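Local coordinates for protein putative dehydrogenase (Pseudarthrobacter phenanthrenivorans, PDB 6A3F) that catalyses the NAD(+)-dependent oxidation of levoglucosan to 3-dehydrolevoglucosan, working as a homotetramer of the Gfo/Idh/MocA family, at residues V146-A158 with I353-D365. Residues are numbered along the deposited sequence; the frame is centred on the assembly and turned at random.
Sequences VHMVAFNYRRTPA and IGYGETKIIEAHD
Asn-152 meets Thr-358 through a nearly straight hydrogen bond: ND2 donates a hydrogen bond to OG1 at 2.8 Å, with an N-H...O angle of 167°, and OG1 lies in the amide plane. The hydroxyl in turn donates to the carbonyl O of Tyr-355. The same ND2 sits over the centre of the Tyr-153 ring, 3.9 Å above its plane, while a water joins Asn-152 OD1 to Tyr-355 OH. The two tyrosine side chains cross at about a right angle, and Tyr-153 OH comes up to the edge of the Tyr-355 ring, 3.5 Å from CE1. Asn-152 and Tyr-355 both bind NADH and Tyr-153 binds levoglucosan, so the bonds and ring contacts probably help to hold cofactor- and substrate-binding residues in place.

Farther along, Arg-155 runs extended from CG to NE along the helix, toward its later turns, its CD 3.4 Å from Glu-362 CA. Its guanidinium approaches Asp-365 side-on, NE and NH2 both gripping OD2 from the anti side; NE lies at 2.8 Å, and the two planes stand 75° apart. NH1 turns instead to the carbonyl of Ser-377. Met-148 CE lies over one guanidinium face, offset toward its rim, and touches Glu-362 CG at 3.6 Å. Glu-362 OE1 uses its syn lone pair for the salt bridge with Lys-359 NZ.

Helix 355-371 packs against the turn that follows edge strand 147-149 of the parallel Rossmann sheet, with helix 35-48 against Tyr-355 and Lys-359, and helix 206-221 against Phe-151 and Tyr-153.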
loop_
_atom_site.group_PDB
_atom_site.type_symbol
_atom_site.label_atom_id
_atom_site.label_comp_id
_atom_site.label_asym_id
_atom_site.label_seq_id
_atom_site.Cartn_x
_atom_site.Cartn_y
_atom_site.Cartn_z
ATOM N N VAL B 146 1.093 -18.204 38.400
ATOM C CA VAL B 146 0.899 -17.354 37.257
ATOM C C VAL B 146 0.216 -18.202 36.193
ATOM O O VAL B 146 0.681 -19.334 35.896
ATOM C CB VAL B 146 2.238 -16.799 36.747
ATOM C CG1 VAL B 146 2.023 -15.990 35.463
ATOM C CG2 VAL B 146 2.919 -15.964 37.820
ATOM N N HIS B 147 -0.876 -17.696 35.672
ATOM C CA HIS B 147 -1.599 -18.377 34.617
ATOM C C HIS B 147 -1.779 -17.431 33.423
ATOM O O HIS B 147 -2.197 -16.268 33.596
ATOM C CB HIS B 147 -2.959 -18.898 35.121
ATOM C CG HIS B 147 -3.731 -17.942 35.959
ATOM N ND1 HIS B 147 -4.737 -17.178 35.446
ATOM C CD2 HIS B 147 -3.664 -17.663 37.282
ATOM C CE1 HIS B 147 -5.255 -16.447 36.411
ATOM N NE2 HIS B 147 -4.617 -16.743 37.557
ATOM N N MET B 148 -1.551 -17.972 32.226
ATOM C CA MET B 148 -1.563 -17.137 30.998
ATOM C C MET B 148 -2.195 -17.912 29.846
ATOM O O MET B 148 -1.937 -19.109 29.663
ATOM C CB MET B 148 -0.132 -16.734 30.634
ATOM C CG MET B 148 -0.029 -15.551 29.682
ATOM S SD MET B 148 1.671 -15.118 29.345
ATOM C CE MET B 148 1.440 -13.547 28.495
ATOM N N VAL B 149 -3.023 -17.225 29.055
ATOM C CA VAL B 149 -3.550 -17.822 27.808
ATOM C C VAL B 149 -2.820 -17.165 26.613
ATOM O O VAL B 149 -2.532 -15.971 26.667
ATOM C CB VAL B 149 -5.084 -17.722 27.707
ATOM C CG1 VAL B 149 -5.605 -16.306 27.721
ATOM C CG2 VAL B 149 -5.614 -18.488 26.517
ATOM N N ALA B 150 -2.506 -17.946 25.589
ATOM C CA ALA B 150 -1.515 -17.556 24.532
ATOM C C ALA B 150 -2.179 -16.718 23.432
ATOM O O ALA B 150 -2.159 -17.162 22.251
ATOM C CB ALA B 150 -0.899 -18.801 23.927
ATOM N N PHE B 151 -2.785 -15.585 23.796
ATOM C CA PHE B 151 -3.216 -14.590 22.788
ATOM C C PHE B 151 -1.969 -13.733 22.430
ATOM O O PHE B 151 -1.820 -12.542 22.779
ATOM C CB PHE B 151 -4.415 -13.774 23.288
ATOM C CG PHE B 151 -5.708 -14.535 23.392
ATOM C CD1 PHE B 151 -6.206 -15.241 22.305
ATOM C CD2 PHE B 151 -6.401 -14.587 24.598
ATOM C CE1 PHE B 151 -7.397 -15.942 22.397
ATOM C CE2 PHE B 151 -7.590 -15.299 24.691
ATOM C CZ PHE B 151 -8.066 -15.993 23.599
ATOM N N ASN B 152 -1.037 -14.380 21.760
ATOM C CA ASN B 152 0.305 -13.867 21.563
ATOM C C ASN B 152 0.285 -12.614 20.660
ATOM O O ASN B 152 1.212 -11.772 20.758
ATOM C CB ASN B 152 1.216 -14.944 21.001
ATOM C CG ASN B 152 0.760 -15.394 19.641
ATOM O OD1 ASN B 152 -0.301 -16.009 19.563
ATOM N ND2 ASN B 152 1.487 -14.996 18.587
ATOM N N TYR B 153 -0.729 -12.480 19.792
ATOM C CA TYR B 153 -0.728 -11.424 18.821
ATOM C C TYR B 153 -0.933 -10.069 19.485
ATOM O O TYR B 153 -0.528 -9.056 18.904
ATOM C CB TYR B 153 -1.773 -11.627 17.731
ATOM C CG TYR B 153 -1.485 -12.767 16.797
ATOM C CD1 TYR B 153 -0.383 -12.748 15.957
ATOM C CD2 TYR B 153 -2.298 -13.901 16.807
ATOM C CE1 TYR B 153 -0.134 -13.796 15.095
ATOM C CE2 TYR B 153 -2.042 -14.968 15.960
ATOM C CZ TYR B 153 -0.978 -14.892 15.072
ATOM O OH TYR B 153 -0.710 -15.918 14.199
ATOM N N ARG B 154 -1.461 -10.013 20.706
ATOM C CA ARG B 154 -1.568 -8.696 21.346
ATOM C C ARG B 154 -0.186 -8.160 21.765
ATOM O O ARG B 154 -0.108 -6.965 22.096
ATOM C CB ARG B 154 -2.560 -8.734 22.508
ATOM C CG ARG B 154 -2.017 -9.379 23.772
ATOM C CD ARG B 154 -2.462 -8.753 25.091
ATOM N NE ARG B 154 -3.859 -9.039 25.442
ATOM C CZ ARG B 154 -4.408 -8.772 26.634
ATOM N NH1 ARG B 154 -3.674 -8.222 27.584
ATOM N NH2 ARG B 154 -5.687 -9.013 26.860
ATOM N N ARG B 155 0.866 -8.987 21.768
ATOM C CA ARG B 155 2.192 -8.580 22.103
ATOM C C ARG B 155 3.005 -8.293 20.819
ATOM O O ARG B 155 4.217 -8.149 20.886
ATOM C CB ARG B 155 2.875 -9.607 23.018
ATOM C CG ARG B 155 2.447 -9.435 24.478
ATOM C CD ARG B 155 2.893 -10.518 25.426
ATOM N NE ARG B 155 2.784 -10.041 26.803
ATOM C CZ ARG B 155 1.688 -10.025 27.555
ATOM N NH1 ARG B 155 0.534 -10.489 27.102
ATOM N NH2 ARG B 155 1.775 -9.544 28.794
ATOM N N THR B 156 2.368 -8.221 19.650
ATOM C CA THR B 156 2.975 -7.547 18.511
ATOM C C THR B 156 3.259 -6.091 18.928
ATOM O O THR B 156 2.348 -5.411 19.393
ATOM C CB THR B 156 2.072 -7.546 17.273
ATOM O OG1 THR B 156 1.572 -8.850 16.924
ATOM C CG2 THR B 156 2.757 -6.962 16.052
ATOM N N PRO B 157 4.504 -5.627 18.741
ATOM C CA PRO B 157 4.793 -4.309 19.261
ATOM C C PRO B 157 3.802 -3.256 18.753
ATOM O O PRO B 157 3.416 -2.393 19.526
ATOM C CB PRO B 157 6.241 -4.052 18.867
ATOM C CG PRO B 157 6.824 -5.427 18.935
ATOM C CD PRO B 157 5.728 -6.311 18.376
ATOM N N ALA B 158 3.406 -3.303 17.483
ATOM C CA ALA B 158 2.449 -2.367 16.910
ATOM C C ALA B 158 1.119 -2.334 17.683
ATOM O O ALA B 158 0.484 -1.305 17.781
ATOM C CB ALA B 158 2.221 -2.736 15.474
ATOM N N ILE B 353 10.044 -7.816 12.556
ATOM C CA ILE B 353 9.307 -8.597 13.560
ATOM C C ILE B 353 8.581 -9.734 12.812
ATOM O O ILE B 353 7.865 -9.479 11.879
ATOM C CB ILE B 353 8.300 -7.693 14.292
ATOM C CG1 ILE B 353 8.957 -6.511 15.025
ATOM C CG2 ILE B 353 7.403 -8.508 15.208
ATOM C CD1 ILE B 353 9.926 -6.906 16.113
ATOM N N GLY B 354 8.790 -10.967 13.253
ATOM C CA GLY B 354 7.986 -12.126 12.865
ATOM C C GLY B 354 7.211 -12.718 14.044
ATOM O O GLY B 354 7.048 -12.131 15.140
ATOM N N TYR B 355 6.677 -13.900 13.815
ATOM C CA TYR B 355 5.817 -14.542 14.782
ATOM C C TYR B 355 6.586 -14.808 16.080
ATOM O O TYR B 355 6.031 -14.714 17.133
ATOM C CB TYR B 355 5.332 -15.880 14.218
ATOM C CG TYR B 355 4.354 -16.634 15.095
ATOM C CD1 TYR B 355 2.995 -16.337 15.074
ATOM C CD2 TYR B 355 4.792 -17.620 15.964
ATOM C CE1 TYR B 355 2.120 -16.988 15.926
ATOM C CE2 TYR B 355 3.918 -18.296 16.803
ATOM C CZ TYR B 355 2.570 -17.993 16.774
ATOM O OH TYR B 355 1.713 -18.719 17.563
ATOM N N GLY B 356 7.839 -15.208 15.943
ATOM C CA GLY B 356 8.664 -15.612 17.055
ATOM C C GLY B 356 8.789 -14.519 18.098
ATOM O O GLY B 356 8.716 -14.809 19.304
ATOM N N GLU B 357 8.965 -13.266 17.652
ATOM C CA GLU B 357 9.138 -12.155 18.621
ATOM C C GLU B 357 7.896 -12.026 19.518
ATOM O O GLU B 357 8.058 -11.694 20.693
ATOM C CB GLU B 357 9.458 -10.829 17.915
ATOM C CG GLU B 357 10.877 -10.804 17.379
ATOM C CD GLU B 357 11.070 -11.315 15.951
ATOM O OE1 GLU B 357 10.224 -12.084 15.451
ATOM O OE2 GLU B 357 12.047 -10.915 15.307
ATOM N N THR B 358 6.703 -12.308 19.005
ATOM C CA THR B 358 5.504 -12.217 19.839
ATOM C C THR B 358 5.580 -13.263 20.957
ATOM O O THR B 358 5.260 -12.994 22.117
ATOM C CB THR B 358 4.207 -12.357 19.036
ATOM O OG1 THR B 358 3.978 -13.711 18.610
ATOM C CG2 THR B 358 4.201 -11.395 17.871
ATOM N N LYS B 359 6.058 -14.439 20.610
ATOM C CA LYS B 359 6.208 -15.514 21.631
ATOM C C LYS B 359 7.339 -15.194 22.623
ATOM O O LYS B 359 7.246 -15.563 23.818
ATOM C CB LYS B 359 6.453 -16.866 20.956
ATOM C CG LYS B 359 5.343 -17.373 20.047
ATOM C CD LYS B 359 4.005 -17.603 20.763
ATOM C CE LYS B 359 4.007 -18.825 21.674
ATOM N NZ LYS B 359 2.752 -18.858 22.453
ATOM N N ILE B 360 8.402 -14.542 22.150
ATOM C CA ILE B 360 9.517 -14.137 23.006
ATOM C C ILE B 360 9.058 -13.073 24.024
ATOM O O ILE B 360 9.407 -13.147 25.241
ATOM C CB ILE B 360 10.747 -13.703 22.168
ATOM C CG1 ILE B 360 11.385 -14.883 21.431
ATOM C CG2 ILE B 360 11.782 -13.044 23.056
ATOM C CD1 ILE B 360 12.322 -14.489 20.345
ATOM N N ILE B 361 8.259 -12.133 23.573
ATOM C CA ILE B 361 7.740 -11.066 24.414
ATOM C C ILE B 361 6.763 -11.661 25.424
ATOM O O ILE B 361 6.799 -11.342 26.616
ATOM C CB ILE B 361 7.072 -9.977 23.571
ATOM C CG1 ILE B 361 8.088 -9.258 22.695
ATOM C CG2 ILE B 361 6.341 -8.968 24.436
ATOM C CD1 ILE B 361 7.447 -8.435 21.628
ATOM N N GLU B 362 5.884 -12.532 24.934
ATOM C CA GLU B 362 4.938 -13.267 25.782
ATOM C C GLU B 362 5.684 -13.977 26.924
ATOM O O GLU B 362 5.330 -13.804 28.111
ATOM C CB GLU B 362 4.136 -14.220 24.886
ATOM C CG GLU B 362 3.046 -15.008 25.597
ATOM C CD GLU B 362 2.351 -15.959 24.636
ATOM O OE1 GLU B 362 3.071 -16.811 24.040
ATOM O OE2 GLU B 362 1.109 -15.803 24.464
ATOM N N ALA B 363 6.702 -14.753 26.586
ATOM C CA ALA B 363 7.493 -15.490 27.586
ATOM C C ALA B 363 8.202 -14.537 28.557
ATOM O O ALA B 363 8.306 -14.812 29.788
ATOM C CB ALA B 363 8.435 -16.428 26.900
ATOM N N HIS B 364 8.710 -13.413 28.048
ATOM C CA HIS B 364 9.306 -12.428 28.945
ATOM C C HIS B 364 8.306 -11.990 30.007
ATOM O O HIS B 364 8.663 -11.909 31.223
ATOM C CB HIS B 364 9.818 -11.199 28.172
ATOM C CG HIS B 364 10.475 -10.189 29.063
ATOM N ND1 HIS B 364 9.951 -8.941 29.291
ATOM C CD2 HIS B 364 11.586 -10.266 29.814
ATOM C CE1 HIS B 364 10.725 -8.287 30.152
ATOM N NE2 HIS B 364 11.709 -9.087 30.505
ATOM N N ASP B 365 7.075 -11.664 29.602
ATOM C CA ASP B 365 6.164 -11.092 30.562
ATOM C C ASP B 365 5.680 -12.189 31.534
ATOM O O ASP B 365 5.384 -11.913 32.701
ATOM C CB ASP B 365 4.965 -10.415 29.897
ATOM C CG ASP B 365 5.313 -9.037 29.262
ATOM O OD1 ASP B 365 6.407 -8.468 29.539
ATOM O OD2 ASP B 365 4.470 -8.569 28.490
HETATM O O HOH W 1 -0.325 -14.452 25.888
HETATM O O HOH W 2 -0.804 -17.994 17.832
#